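Local coordinates for protein alpha-galactosidase (Thermus thermophilus, PDB 6LCJ) that probably hydrolyses terminal alpha-galactosidic bonds, as a thermostable glycoside hydrolase of family GH36 that assembles into a hexamer, at residues R102-G107 against L135-E140; V192-D197 against Y300-F305; A230-A235 against L294-D299. One frame throughout, in Å; residues are numbered along the deposited sequence.

Contact 1: residues R102-G107 against L135-E140; sequences RALLLG and LAYGPE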
ATOM      1  N   ARG E 102      18.559 -41.370 -10.614  1.00 55.67           N
ATOM      2  CA  ARG E 102      19.445 -40.885 -11.655  1.00 51.65           C
ATOM      3  C   ARG E 102      19.229 -39.388 -11.851  1.00 50.14           C
ATOM      4  O   ARG E 102      18.137 -38.858 -11.619  1.00 50.08           O
ATOM      5  CB  ARG E 102      19.228 -41.660 -12.953  1.00 49.81           C
ATOM      6  CG  ARG E 102      19.599 -43.137 -12.797  1.00 54.38           C
ATOM      7  CD  ARG E 102      19.844 -43.837 -14.120  1.00 48.99           C
ATOM      8  NE  ARG E 102      18.627 -43.916 -14.921  1.00 59.21           N
ATOM      9  CZ  ARG E 102      18.618 -43.910 -16.251  1.00 66.94           C
ATOM     10  NH1 ARG E 102      19.771 -43.839 -16.922  1.00 57.17           N
ATOM     11  NH2 ARG E 102      17.462 -43.977 -16.910  1.00 58.28           N
ATOM     12  N   ALA E 103      20.296 -38.700 -12.251  1.00 43.76           N
ATOM     13  CA  ALA E 103      20.287 -37.249 -12.359  1.00 41.08           C
ATOM     14  C   ALA E 103      20.481 -36.808 -13.806  1.00 36.80           C
ATOM     15  O   ALA E 103      21.308 -37.361 -14.534  1.00 35.76           O
ATOM     16  CB  ALA E 103      21.372 -36.634 -11.480  1.00 34.27           C
ATOM     17  N   LEU E 104      19.701 -35.819 -14.221  1.00 37.61           N
ATOM     18  CA  LEU E 104      19.943 -35.107 -15.468  1.00 37.91           C
ATOM     19  C   LEU E 104      20.744 -33.858 -15.116  1.00 32.28           C
ATOM     20  O   LEU E 104      20.237 -32.970 -14.424  1.00 34.41           O
ATOM     21  CB  LEU E 104      18.627 -34.757 -16.163  1.00 38.43           C
ATOM     22  CG  LEU E 104      18.744 -33.999 -17.484  1.00 39.42           C
ATOM     23  CD1 LEU E 104      19.238 -34.930 -18.576  1.00 35.34           C
ATOM     24  CD2 LEU E 104      17.412 -33.382 -17.849  1.00 38.11           C
ATOM     25  N   LEU E 105      21.985 -33.793 -15.583  1.00 29.18           N
ATOM     26  CA  LEU E 105      22.919 -32.733 -15.226  1.00 31.74           C
ATOM     27  C   LEU E 105      23.157 -31.811 -16.410  1.00 28.71           C
ATOM     28  O   LEU E 105      23.413 -32.275 -17.523  1.00 31.49           O
ATOM     29  CB  LEU E 105      24.257 -33.311 -14.755  1.00 31.66           C
ATOM     30  CG  LEU E 105      25.348 -32.356 -14.269  1.00 29.13           C
ATOM     31  CD1 LEU E 105      26.207 -33.005 -13.186  1.00 27.18           C
ATOM     32  CD2 LEU E 105      26.233 -31.862 -15.427  1.00 31.63           C
ATOM     33  N   LEU E 106      23.102 -30.507 -16.149  1.00 29.72           N
ATOM     34  CA  LEU E 106      23.467 -29.469 -17.104  1.00 28.63           C
ATOM     35  C   LEU E 106      24.486 -28.564 -16.427  1.00 27.98           C
ATOM     36  O   LEU E 106      24.153 -27.874 -15.459  1.00 27.93           O
ATOM     37  CB  LEU E 106      22.236 -28.674 -17.542  1.00 29.49           C
ATOM     38  CG  LEU E 106      22.536 -27.490 -18.457  1.00 31.36           C
ATOM     39  CD1 LEU E 106      22.809 -27.997 -19.882  1.00 25.81           C
ATOM     40  CD2 LEU E 106      21.416 -26.444 -18.416  1.00 27.93           C
ATOM     41  N   GLY E 107      25.718 -28.551 -16.940  1.00 27.74           N
ATOM     42  CA  GLY E 107      26.781 -27.773 -16.329  1.00 27.45           C
ATOM     43  C   GLY E 107      27.597 -26.923 -17.285  1.00 28.60           C
ATOM     44  O   GLY E 107      28.028 -27.391 -18.338  1.00 31.97           O
ATOM     45  N   LEU E 135      26.127 -31.935 -20.746  1.00 32.59           N
ATOM     46  CA  LEU E 135      24.810 -32.477 -20.442  1.00 34.29           C
ATOM     47  C   LEU E 135      24.920 -33.986 -20.353  1.00 34.09           C
ATOM     48  O   LEU E 135      25.505 -34.621 -21.232  1.00 36.40           O
ATOM     49  CB  LEU E 135      23.771 -32.077 -21.493  1.00 36.64           C
ATOM     50  CG  LEU E 135      22.468 -32.878 -21.495  1.00 33.65           C
ATOM     51  CD1 LEU E 135      21.585 -32.457 -20.343  1.00 30.75           C
ATOM     52  CD2 LEU E 135      21.745 -32.749 -22.821  1.00 27.67           C
ATOM     53  N   ALA E 136      24.363 -34.552 -19.292  1.00 34.00           N
ATOM     54  CA  ALA E 136      24.520 -35.966 -19.026  1.00 36.97           C
ATOM     55  C   ALA E 136      23.300 -36.466 -18.266  1.00 43.05           C
ATOM     56  O   ALA E 136      22.609 -35.699 -17.590  1.00 38.33           O
ATOM     57  CB  ALA E 136      25.806 -36.231 -18.238  1.00 36.66           C
ATOM     58  N   TYR E 137      23.033 -37.762 -18.405  1.00 42.85           N
ATOM     59  CA  TYR E 137      21.946 -38.420 -17.697  1.00 41.55           C
ATOM     60  C   TYR E 137      22.440 -39.788 -17.264  1.00 40.37           C
ATOM     61  O   TYR E 137      23.008 -40.527 -18.072  1.00 44.75           O
ATOM     62  CB  TYR E 137      20.704 -38.559 -18.579  1.00 44.63           C
ATOM     63  CG  TYR E 137      19.540 -39.196 -17.871  1.00 41.93           C
ATOM     64  CD1 TYR E 137      19.198 -38.816 -16.581  1.00 38.97           C
ATOM     65  CD2 TYR E 137      18.778 -40.177 -18.492  1.00 53.46           C
ATOM     66  CE1 TYR E 137      18.131 -39.394 -15.923  1.00 47.74           C
ATOM     67  CE2 TYR E 137      17.696 -40.763 -17.843  1.00 53.89           C
ATOM     68  CZ  TYR E 137      17.379 -40.369 -16.559  1.00 53.33           C
ATOM     69  OH  TYR E 137      16.307 -40.946 -15.913  1.00 57.19           O
ATOM     70  N   GLY E 138      22.250 -40.116 -15.997  1.00 36.49           N
ATOM     71  CA  GLY E 138      22.797 -41.332 -15.463  1.00 36.28           C
ATOM     72  C   GLY E 138      22.801 -41.310 -13.958  1.00 42.53           C
ATOM     73  O   GLY E 138      22.203 -40.428 -13.330  1.00 43.14           O
ATOM     74  N   PRO E 139      23.464 -42.297 -13.348  1.00 43.10           N
ATOM     75  CA  PRO E 139      23.608 -42.304 -11.889  1.00 44.33           C
ATOM     76  C   PRO E 139      24.231 -41.004 -11.403  1.00 41.95           C
ATOM     77  O   PRO E 139      25.132 -40.451 -12.038  1.00 39.77           O
ATOM     78  CB  PRO E 139      24.519 -43.511 -11.625  1.00 34.12           C
ATOM     79  CG  PRO E 139      24.359 -44.375 -12.809  1.00 33.97           C
ATOM     80  CD  PRO E 139      24.100 -43.468 -13.974  1.00 39.84           C
ATOM     81  N   GLU E 140      23.727 -40.524 -10.265  1.00 43.24           N
ATOM     82  CA  GLU E 140      24.123 -39.231  -9.715  1.00 39.78           C
ATOM     83  C   GLU E 140      25.640 -39.070  -9.667  1.00 44.90           C
ATOM     84  O   GLU E 140      26.190 -38.088 -10.176  1.00 44.14           O
ATOM     85  CB  GLU E 140      23.524 -39.089  -8.318  1.00 41.27           C
ATOM     86  CG  GLU E 140      23.296 -37.675  -7.855  1.00 46.51           C
ATOM     87  CD  GLU E 140      22.494 -37.626  -6.562  1.00 49.86           C
ATOM     88  OE1 GLU E 140      21.251 -37.800  -6.616  1.00 47.24           O
ATOM     89  OE2 GLU E 140      23.114 -37.435  -5.489  1.00 48.11           O
TER
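Two neighbouring antiparallel strands of the seven-stranded sheet in the N-terminal beta domain, 102-107 and 135-137, make this contact. Backbone bonds pair them two by two: Leu105 N gives a nearly straight bond to Ala136 O (2.8 Å, 169° at the hydrogen), and Ala136 N returns one to Leu105 O. Ala103 and Gly138 repeat the pattern, though unevenly. Ala103 N meets Gly138 O at 2.8 Å, nearly along the C=O axis, whereas Gly138 N reaches Ala103 O over 3.3 Å and from above the carbonyl plane, where the chain turns its corner. Leu104-Tyr137 lies between them and Leu106-Leu135 beyond the second, both non-hydrogen-bonded, all four side chains on one face. There Leu104 CD1 touches Leu135 CD1 at 3.8 Å and Tyr137 CB at 3.9 Å, and Val34 and Val36 of strand 33-37, in the other sheet, close over the leucines. Tyr137, its CG anti to the backbone N, turns a ring edge to Ala103 O, which lies 3.3 Å from Tyr137 CD1. The Arg102 chain, bent at chi3 (-66°), crosses Tyr137 at about a right angle. Tyr137 CE2 lies over one face of the guanidinium, near its rim and 3.4 Å from Arg102 NH2, with the two planes 42° apart. A salt bridge from Arg102 NE to Asp100 and a bond from Arg102 NH1 to Gly9 O hold that group in place. On the other face, Leu105 and Ala136 meet Val143 of helix 140-149. The face bearing Leu104 and Leu106, packed on the second sheet, is that of a beta-sandwich, as in the N-terminal domain of GH36 enzymes.

Contact 2: residues V192-D197 against Y300-F305; sequences VFQIDD and YLKLDF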
ATOM      1  N   VAL E 192      51.848 -26.951   8.414  1.00 33.19           N
ATOM      2  CA  VAL E 192      51.630 -25.518   8.245  1.00 28.81           C
ATOM      3  C   VAL E 192      51.082 -24.962   9.554  1.00 31.65           C
ATOM      4  O   VAL E 192      50.187 -25.556  10.162  1.00 30.84           O
ATOM      5  CB  VAL E 192      50.646 -25.214   7.091  1.00 31.23           C
ATOM      6  CG1 VAL E 192      50.568 -23.714   6.820  1.00 30.08           C
ATOM      7  CG2 VAL E 192      51.008 -25.967   5.828  1.00 29.20           C
ATOM      8  N   PHE E 193      51.614 -23.818   9.985  1.00 30.20           N
ATOM      9  CA  PHE E 193      51.081 -23.057  11.108  1.00 25.51           C
ATOM     10  C   PHE E 193      50.541 -21.752  10.530  1.00 33.58           C
ATOM     11  O   PHE E 193      51.323 -20.898  10.094  1.00 35.01           O
ATOM     12  CB  PHE E 193      52.164 -22.802  12.147  1.00 26.77           C
ATOM     13  CG  PHE E 193      51.660 -22.169  13.407  1.00 29.83           C
ATOM     14  CD1 PHE E 193      51.487 -20.799  13.491  1.00 26.37           C
ATOM     15  CD2 PHE E 193      51.363 -22.947  14.519  1.00 29.49           C
ATOM     16  CE1 PHE E 193      51.028 -20.210  14.664  1.00 28.77           C
ATOM     17  CE2 PHE E 193      50.904 -22.360  15.701  1.00 31.80           C
ATOM     18  CZ  PHE E 193      50.740 -20.983  15.770  1.00 30.60           C
ATOM     19  N   GLN E 194      49.214 -21.596  10.510  1.00 30.42           N
ATOM     20  CA  GLN E 194      48.578 -20.534   9.737  1.00 30.64           C
ATOM     21  C   GLN E 194      47.935 -19.502  10.654  1.00 27.59           C
ATOM     22  O   GLN E 194      47.054 -19.838  11.445  1.00 31.13           O
ATOM     23  CB  GLN E 194      47.544 -21.101   8.770  1.00 29.28           C
ATOM     24  CG  GLN E 194      46.983 -20.053   7.796  1.00 35.29           C
ATOM     25  CD  GLN E 194      45.477 -19.942   7.910  1.00 38.66           C
ATOM     26  OE1 GLN E 194      44.759 -20.940   7.747  1.00 33.07           O
ATOM     27  NE2 GLN E 194      44.985 -18.739   8.218  1.00 34.41           N
ATOM     28  N   ILE E 195      48.383 -18.249  10.537  1.00 30.74           N
ATOM     29  CA  ILE E 195      47.822 -17.113  11.268  1.00 31.91           C
ATOM     30  C   ILE E 195      46.622 -16.581  10.493  1.00 32.22           C
ATOM     31  O   ILE E 195      46.736 -16.248   9.309  1.00 32.25           O
ATOM     32  CB  ILE E 195      48.872 -16.010  11.465  1.00 27.07           C
ATOM     33  CG1 ILE E 195      50.007 -16.522  12.324  1.00 34.97           C
ATOM     34  CG2 ILE E 195      48.275 -14.784  12.128  1.00 30.23           C
ATOM     35  CD1 ILE E 195      51.303 -16.016  11.860  1.00 38.38           C
ATOM     36  N   ASP E 196      45.480 -16.480  11.161  1.00 27.64           N
ATOM     37  CA  ASP E 196      44.269 -16.091  10.473  1.00 29.03           C
ATOM     38  C   ASP E 196      43.947 -14.619  10.749  1.00 31.94           C
ATOM     39  O   ASP E 196      44.836 -13.809  11.044  1.00 34.64           O
ATOM     40  CB  ASP E 196      43.122 -17.017  10.890  1.00 30.32           C
ATOM     41  CG  ASP E 196      42.069 -17.170   9.798  1.00 38.78           C
ATOM     42  OD1 ASP E 196      41.039 -16.438   9.854  1.00 38.30           O
ATOM     43  OD2 ASP E 196      42.256 -18.040   8.908  1.00 40.36           O
ATOM     44  N   ASP E 197      42.669 -14.270  10.642  1.00 30.79           N
ATOM     45  CA  ASP E 197      42.204 -12.911  10.864  1.00 29.19           C
ATOM     46  C   ASP E 197      42.579 -12.458  12.267  1.00 31.91           C
ATOM     47  O   ASP E 197      42.463 -13.219  13.230  1.00 28.46           O
ATOM     48  CB  ASP E 197      40.688 -12.884  10.646  1.00 29.75           C
ATOM     49  CG  ASP E 197      40.076 -11.504  10.752  1.00 28.56           C
ATOM     50  OD1 ASP E 197      40.794 -10.483  10.731  1.00 33.72           O
ATOM     51  OD2 ASP E 197      38.830 -11.447  10.833  1.00 33.23           O
ATOM     52  N   TYR E 300      52.023 -20.349   2.447  1.00 29.84           N
ATOM     53  CA  TYR E 300      50.660 -20.865   2.457  1.00 31.09           C
ATOM     54  C   TYR E 300      49.758 -19.674   2.753  1.00 27.94           C
ATOM     55  O   TYR E 300      49.917 -19.018   3.786  1.00 33.29           O
ATOM     56  CB  TYR E 300      50.509 -21.985   3.502  1.00 28.81           C
ATOM     57  CG  TYR E 300      49.133 -22.617   3.639  1.00 26.72           C
ATOM     58  CD1 TYR E 300      48.073 -21.925   4.215  1.00 29.32           C
ATOM     59  CD2 TYR E 300      48.906 -23.927   3.224  1.00 33.16           C
ATOM     60  CE1 TYR E 300      46.825 -22.507   4.352  1.00 29.52           C
ATOM     61  CE2 TYR E 300      47.657 -24.527   3.360  1.00 30.24           C
ATOM     62  CZ  TYR E 300      46.627 -23.811   3.928  1.00 31.57           C
ATOM     63  OH  TYR E 300      45.391 -24.388   4.054  1.00 36.13           O
ATOM     64  N   LEU E 301      48.856 -19.353   1.830  1.00 27.14           N
ATOM     65  CA  LEU E 301      48.040 -18.147   1.946  1.00 31.07           C
ATOM     66  C   LEU E 301      46.563 -18.499   1.893  1.00 28.89           C
ATOM     67  O   LEU E 301      46.126 -19.238   1.003  1.00 27.29           O
ATOM     68  CB  LEU E 301      48.373 -17.148   0.842  1.00 32.26           C
ATOM     69  CG  LEU E 301      49.832 -16.699   0.799  1.00 34.81           C
ATOM     70  CD1 LEU E 301      50.064 -15.756  -0.394  1.00 28.38           C
ATOM     71  CD2 LEU E 301      50.204 -16.043   2.128  1.00 30.77           C
ATOM     72  N   LYS E 302      45.806 -17.986   2.850  1.00 27.86           N
ATOM     73  CA  LYS E 302      44.357 -18.147   2.871  1.00 28.19           C
ATOM     74  C   LYS E 302      43.752 -16.838   2.385  1.00 26.62           C
ATOM     75  O   LYS E 302      43.766 -15.825   3.095  1.00 27.93           O
ATOM     76  CB  LYS E 302      43.858 -18.528   4.263  1.00 29.14           C
ATOM     77  CG  LYS E 302      42.357 -18.795   4.353  1.00 31.04           C
ATOM     78  CD  LYS E 302      41.978 -19.297   5.752  1.00 37.72           C
ATOM     79  CE  LYS E 302      40.465 -19.291   6.002  1.00 41.24           C
ATOM     80  NZ  LYS E 302      40.113 -19.753   7.395  1.00 41.33           N
ATOM     81  N   LEU E 303      43.258 -16.857   1.160  1.00 28.08           N
ATOM     82  CA  LEU E 303      42.681 -15.684   0.530  1.00 26.23           C
ATOM     83  C   LEU E 303      41.179 -15.791   0.702  1.00 26.45           C
ATOM     84  O   LEU E 303      40.561 -16.742   0.217  1.00 28.03           O
ATOM     85  CB  LEU E 303      43.085 -15.615  -0.944  1.00 25.88           C
ATOM     86  CG  LEU E 303      44.603 -15.671  -1.146  1.00 26.11           C
ATOM     87  CD1 LEU E 303      44.987 -15.584  -2.633  1.00 24.47           C
ATOM     88  CD2 LEU E 303      45.279 -14.556  -0.338  1.00 25.19           C
ATOM     89  N   ASP E 304      40.604 -14.842   1.419  1.00 27.62           N
ATOM     90  CA  ASP E 304      39.253 -14.961   1.920  1.00 27.88           C
ATOM     91  C   ASP E 304      38.372 -13.880   1.314  1.00 27.95           C
ATOM     92  O   ASP E 304      38.866 -12.883   0.780  1.00 28.65           O
ATOM     93  CB  ASP E 304      39.233 -14.853   3.443  1.00 29.61           C
ATOM     94  CG  ASP E 304      38.087 -15.631   4.082  1.00 31.75           C
ATOM     95  OD1 ASP E 304      37.116 -16.032   3.384  1.00 26.22           O
ATOM     96  OD2 ASP E 304      38.176 -15.830   5.311  1.00 40.60           O
ATOM     97  N   PHE E 305      37.051 -14.098   1.419  1.00 25.75           N
ATOM     98  CA  PHE E 305      36.052 -13.154   0.939  1.00 26.06           C
ATOM     99  C   PHE E 305      36.269 -12.831  -0.527  1.00 27.37           C
ATOM    100  O   PHE E 305      36.073 -11.694  -0.952  1.00 29.61           O
ATOM    101  CB  PHE E 305      36.053 -11.866   1.770  1.00 26.09           C
ATOM    102  CG  PHE E 305      35.553 -12.048   3.169  1.00 24.68           C
ATOM    103  CD1 PHE E 305      36.364 -12.616   4.143  1.00 28.37           C
ATOM    104  CD2 PHE E 305      34.266 -11.661   3.512  1.00 25.99           C
ATOM    105  CE1 PHE E 305      35.901 -12.794   5.445  1.00 30.82           C
ATOM    106  CE2 PHE E 305      33.794 -11.835   4.814  1.00 27.98           C
ATOM    107  CZ  PHE E 305      34.614 -12.401   5.781  1.00 28.20           C
TER
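Val192 and Tyr300 cross at about a right angle inside the parallel barrel of the catalytic TIM-barrel domain. Their strands, 192-195 and 300-303, run in roughly the same direction, 38° apart, but are not sheet neighbours: strand 229-234 lies between them, and only side chains meet. Tyr300, with CG anti to its backbone N, presents a ring face to Val192, whose CG1 comes over it, 4.1 Å from the ring centroid and 28° off the normal, a CH-pi contact. Val192 CG1 sits toward the CB side of the ring, 3.7 Å from Tyr300 CG. One step further along, Gln194 bends at chi2, and its amide plane lies 14° from that of the Tyr300 ring. Its CG comes beside Tyr300 CD1, while Gln194 OE1 approaches Lys302 CD at 3.8 Å. Lys302 runs extended beyond CG, crosses Gln194 at about a right angle and carries its ammonium to Asp196. All these residues are buried, so the salt bridge probably keeps Asp196 ionised and offsets the charge of Lys302. Trp233 of the intervening strand packs against Gln194, Asp196 and Lys302. Asp196 OD1 accepts from the backbone Asp197 N, which stands above the carboxylate plane. Asp196 OD2 takes two donors: Lys302 NZ on its syn lone pair at 3.1 Å, and Gln194 NE2 on its anti lone pair at 2.9 Å.

Contact 3: residues A230-A235 against L294-D299; sequences AGLWFA and LAWGYD
Tyr298 lays one ring face under Leu232, whose CB stands over it, offset toward the rim and 4.0 Å from the ring centroid, in a CH-pi contact. The pair joins strand 229-234 to the start of strand 298-303, its neighbour in the TIM barrel, where helix 280-296 hands over to that strand and completes a beta-alpha-beta crossover. Tyr298 CG stands anti to its own carbonyl carbon (chi1 -57°), which brings the ring against the 230-232 strand: CD2 lies 3.5 Å from Ala230 CB and equally near Gly231 C. Helix 216-224 covers the outside, Ala220 touching Ala230 and Tyr298, while Tyr298 OH is hydrogen-bonded to Met216 O. An alanine at Tyr298 would probably loosen the join of strand, helix end and helix 216-224, since both the surface under Leu232 and the bond to Met216 O would be lost. Leu232, with CG anti to the backbone N, also sends a methyl to the edge of Trp296, its CD2 in the indole plane and 4.0 Å from Trp296 CE3. Between the two aromatic residues the helix ends in a Schellman motif at Gly297, whose positive phi (114°) turns the chain into the strand; Gly297 N bonds back to Leu294 O at 2.9 Å. Backbone pairing is only beginning here: Asp299 N makes a weak, bent bond of 3.3 Å to Ala230 O.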
ATOM      1  N   ALA E 230      54.826 -21.465   7.154  1.00 33.56           N
ATOM      2  CA  ALA E 230      54.072 -20.379   7.757  1.00 32.91           C
ATOM      3  C   ALA E 230      52.909 -19.975   6.851  1.00 33.20           C
ATOM      4  O   ALA E 230      53.084 -19.829   5.639  1.00 32.20           O
ATOM      5  CB  ALA E 230      54.992 -19.189   8.028  1.00 33.96           C
ATOM      6  N   GLY E 231      51.734 -19.789   7.446  1.00 34.07           N
ATOM      7  CA  GLY E 231      50.522 -19.472   6.703  1.00 28.28           C
ATOM      8  C   GLY E 231      49.931 -18.162   7.182  1.00 32.37           C
ATOM      9  O   GLY E 231      49.984 -17.855   8.376  1.00 30.58           O
ATOM     10  N   LEU E 232      49.375 -17.384   6.242  1.00 30.91           N
ATOM     11  CA  LEU E 232      48.795 -16.086   6.556  1.00 28.64           C
ATOM     12  C   LEU E 232      47.495 -15.891   5.779  1.00 32.19           C
ATOM     13  O   LEU E 232      47.326 -16.409   4.668  1.00 28.54           O
ATOM     14  CB  LEU E 232      49.794 -14.958   6.253  1.00 27.92           C
ATOM     15  CG  LEU E 232      49.568 -13.532   6.772  1.00 33.38           C
ATOM     16  CD1 LEU E 232      49.601 -13.451   8.283  1.00 31.66           C
ATOM     17  CD2 LEU E 232      50.625 -12.602   6.187  1.00 34.20           C
ATOM     18  N   TRP E 233      46.585 -15.122   6.382  1.00 31.60           N
ATOM     19  CA  TRP E 233      45.226 -14.882   5.908  1.00 30.13           C
ATOM     20  C   TRP E 233      45.083 -13.458   5.383  1.00 32.14           C
ATOM     21  O   TRP E 233      45.505 -12.507   6.045  1.00 30.03           O
ATOM     22  CB  TRP E 233      44.241 -15.095   7.071  1.00 30.14           C
ATOM     23  CG  TRP E 233      42.788 -14.755   6.828  1.00 26.43           C
ATOM     24  CD1 TRP E 233      41.803 -15.619   6.437  1.00 30.94           C
ATOM     25  CD2 TRP E 233      42.153 -13.480   7.000  1.00 27.55           C
ATOM     26  NE1 TRP E 233      40.599 -14.963   6.356  1.00 29.53           N
ATOM     27  CE2 TRP E 233      40.786 -13.648   6.689  1.00 29.83           C
ATOM     28  CE3 TRP E 233      42.603 -12.214   7.385  1.00 32.37           C
ATOM     29  CZ2 TRP E 233      39.871 -12.594   6.743  1.00 27.55           C
ATOM     30  CZ3 TRP E 233      41.683 -11.164   7.441  1.00 29.42           C
ATOM     31  CH2 TRP E 233      40.340 -11.365   7.117  1.00 26.53           C
ATOM     32  N   PHE E 234      44.445 -13.304   4.218  1.00 32.67           N
ATOM     33  CA  PHE E 234      44.058 -11.989   3.703  1.00 32.38           C
ATOM     34  C   PHE E 234      42.618 -12.016   3.202  1.00 29.40           C
ATOM     35  O   PHE E 234      42.091 -13.064   2.838  1.00 31.72           O
ATOM     36  CB  PHE E 234      44.944 -11.522   2.536  1.00 33.15           C
ATOM     37  CG  PHE E 234      46.390 -11.440   2.867  1.00 33.79           C
ATOM     38  CD1 PHE E 234      47.214 -12.547   2.701  1.00 35.18           C
ATOM     39  CD2 PHE E 234      46.940 -10.255   3.330  1.00 38.66           C
ATOM     40  CE1 PHE E 234      48.554 -12.485   3.012  1.00 35.74           C
ATOM     41  CE2 PHE E 234      48.288 -10.171   3.640  1.00 39.81           C
ATOM     42  CZ  PHE E 234      49.100 -11.294   3.478  1.00 43.55           C
ATOM     43  N   ALA E 235      41.995 -10.833   3.156  1.00 33.13           N
ATOM     44  CA  ALA E 235      40.745 -10.591   2.426  1.00 31.82           C
ATOM     45  C   ALA E 235      41.045  -9.468   1.441  1.00 33.22           C
ATOM     46  O   ALA E 235      40.641  -8.316   1.654  1.00 33.18           O
ATOM     47  CB  ALA E 235      39.585 -10.227   3.356  1.00 27.71           C
ATOM     48  N   LEU E 294      54.999 -13.515   0.656  1.00 35.13           N
ATOM     49  CA  LEU E 294      56.074 -14.449   0.328  1.00 33.60           C
ATOM     50  C   LEU E 294      57.409 -13.935   0.832  1.00 37.12           C
ATOM     51  O   LEU E 294      58.198 -14.692   1.411  1.00 43.38           O
ATOM     52  CB  LEU E 294      56.159 -14.686  -1.174  1.00 26.82           C
ATOM     53  CG  LEU E 294      55.012 -15.326  -1.935  1.00 33.41           C
ATOM     54  CD1 LEU E 294      55.538 -15.936  -3.206  1.00 32.46           C
ATOM     55  CD2 LEU E 294      54.303 -16.370  -1.097  1.00 34.67           C
ATOM     56  N   ALA E 295      57.680 -12.644   0.628  1.00 37.06           N
ATOM     57  CA  ALA E 295      58.938 -12.078   1.099  1.00 37.04           C
ATOM     58  C   ALA E 295      59.039 -12.171   2.607  1.00 38.32           C
ATOM     59  O   ALA E 295      60.135 -12.328   3.152  1.00 43.26           O
ATOM     60  CB  ALA E 295      59.074 -10.629   0.645  1.00 35.20           C
ATOM     61  N   TRP E 296      57.903 -12.094   3.294  1.00 42.65           N
ATOM     62  CA  TRP E 296      57.870 -12.225   4.741  1.00 37.83           C
ATOM     63  C   TRP E 296      58.222 -13.627   5.219  1.00 32.91           C
ATOM     64  O   TRP E 296      58.541 -13.791   6.399  1.00 38.77           O
ATOM     65  CB  TRP E 296      56.483 -11.856   5.251  1.00 39.91           C
ATOM     66  CG  TRP E 296      56.291 -10.403   5.437  1.00 38.71           C
ATOM     67  CD1 TRP E 296      57.255  -9.453   5.457  1.00 33.99           C
ATOM     68  CD2 TRP E 296      55.041  -9.725   5.651  1.00 40.08           C
ATOM     69  NE1 TRP E 296      56.689  -8.214   5.662  1.00 36.68           N
ATOM     70  CE2 TRP E 296      55.331  -8.357   5.785  1.00 37.28           C
ATOM     71  CE3 TRP E 296      53.707 -10.147   5.741  1.00 36.31           C
ATOM     72  CZ2 TRP E 296      54.338  -7.401   6.004  1.00 35.67           C
ATOM     73  CZ3 TRP E 296      52.726  -9.204   5.955  1.00 35.96           C
ATOM     74  CH2 TRP E 296      53.047  -7.838   6.084  1.00 36.94           C
ATOM     75  N   GLY E 297      58.142 -14.640   4.354  1.00 31.92           N
ATOM     76  CA  GLY E 297      58.369 -16.014   4.764  1.00 37.43           C
ATOM     77  C   GLY E 297      57.160 -16.932   4.685  1.00 42.99           C
ATOM     78  O   GLY E 297      57.322 -18.154   4.857  1.00 41.80           O
ATOM     79  N   TYR E 298      55.962 -16.403   4.417  1.00 34.75           N
ATOM     80  CA  TYR E 298      54.769 -17.235   4.296  1.00 35.20           C
ATOM     81  C   TYR E 298      54.653 -17.788   2.885  1.00 34.47           C
ATOM     82  O   TYR E 298      54.737 -17.030   1.917  1.00 42.62           O
ATOM     83  CB  TYR E 298      53.519 -16.426   4.642  1.00 30.12           C
ATOM     84  CG  TYR E 298      53.578 -15.833   6.023  1.00 33.24           C
ATOM     85  CD1 TYR E 298      54.246 -14.637   6.259  1.00 33.04           C
ATOM     86  CD2 TYR E 298      52.999 -16.484   7.102  1.00 30.41           C
ATOM     87  CE1 TYR E 298      54.316 -14.104   7.522  1.00 32.13           C
ATOM     88  CE2 TYR E 298      53.058 -15.946   8.371  1.00 30.66           C
ATOM     89  CZ  TYR E 298      53.721 -14.765   8.572  1.00 29.03           C
ATOM     90  OH  TYR E 298      53.780 -14.231   9.828  1.00 36.22           O
ATOM     91  N   ASP E 299      54.445 -19.105   2.759  1.00 32.04           N
ATOM     92  CA  ASP E 299      54.174 -19.713   1.455  1.00 35.26           C
ATOM     93  C   ASP E 299      52.874 -20.525   1.441  1.00 33.38           C
ATOM     94  O   ASP E 299      52.656 -21.326   0.528  1.00 35.25           O
ATOM     95  CB  ASP E 299      55.348 -20.584   1.014  1.00 33.58           C
ATOM     96  CG  ASP E 299      55.632 -21.715   1.988  1.00 43.98           C
ATOM     97  OD1 ASP E 299      55.201 -21.627   3.156  1.00 41.72           O
ATOM     98  OD2 ASP E 299      56.299 -22.691   1.580  1.00 51.65           O
TER

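How the contacts relate
From the N terminus, the chain first closes contact 1, a short excursion of 27 residues, all within the N-terminal beta domain. It stays on the opposite side of the chain's centre, about 36 Å from contact 2 and 41 Å from contact 3, centre to centre. Contact 2 then opens at 192-197 and closes 103 residues later at 300-305; contact 3, 230-235 with 294-299, is nested inside its loop. The two share strand 298-303 and touch directly: strand 229-234 probably bonds on one side through Gly231 O to Ile195 N and on the other through Phe234 O to Asp304 N. Contact 2 spans the barrel interior; contact 3 joins the sheet to the end of helix 280-296.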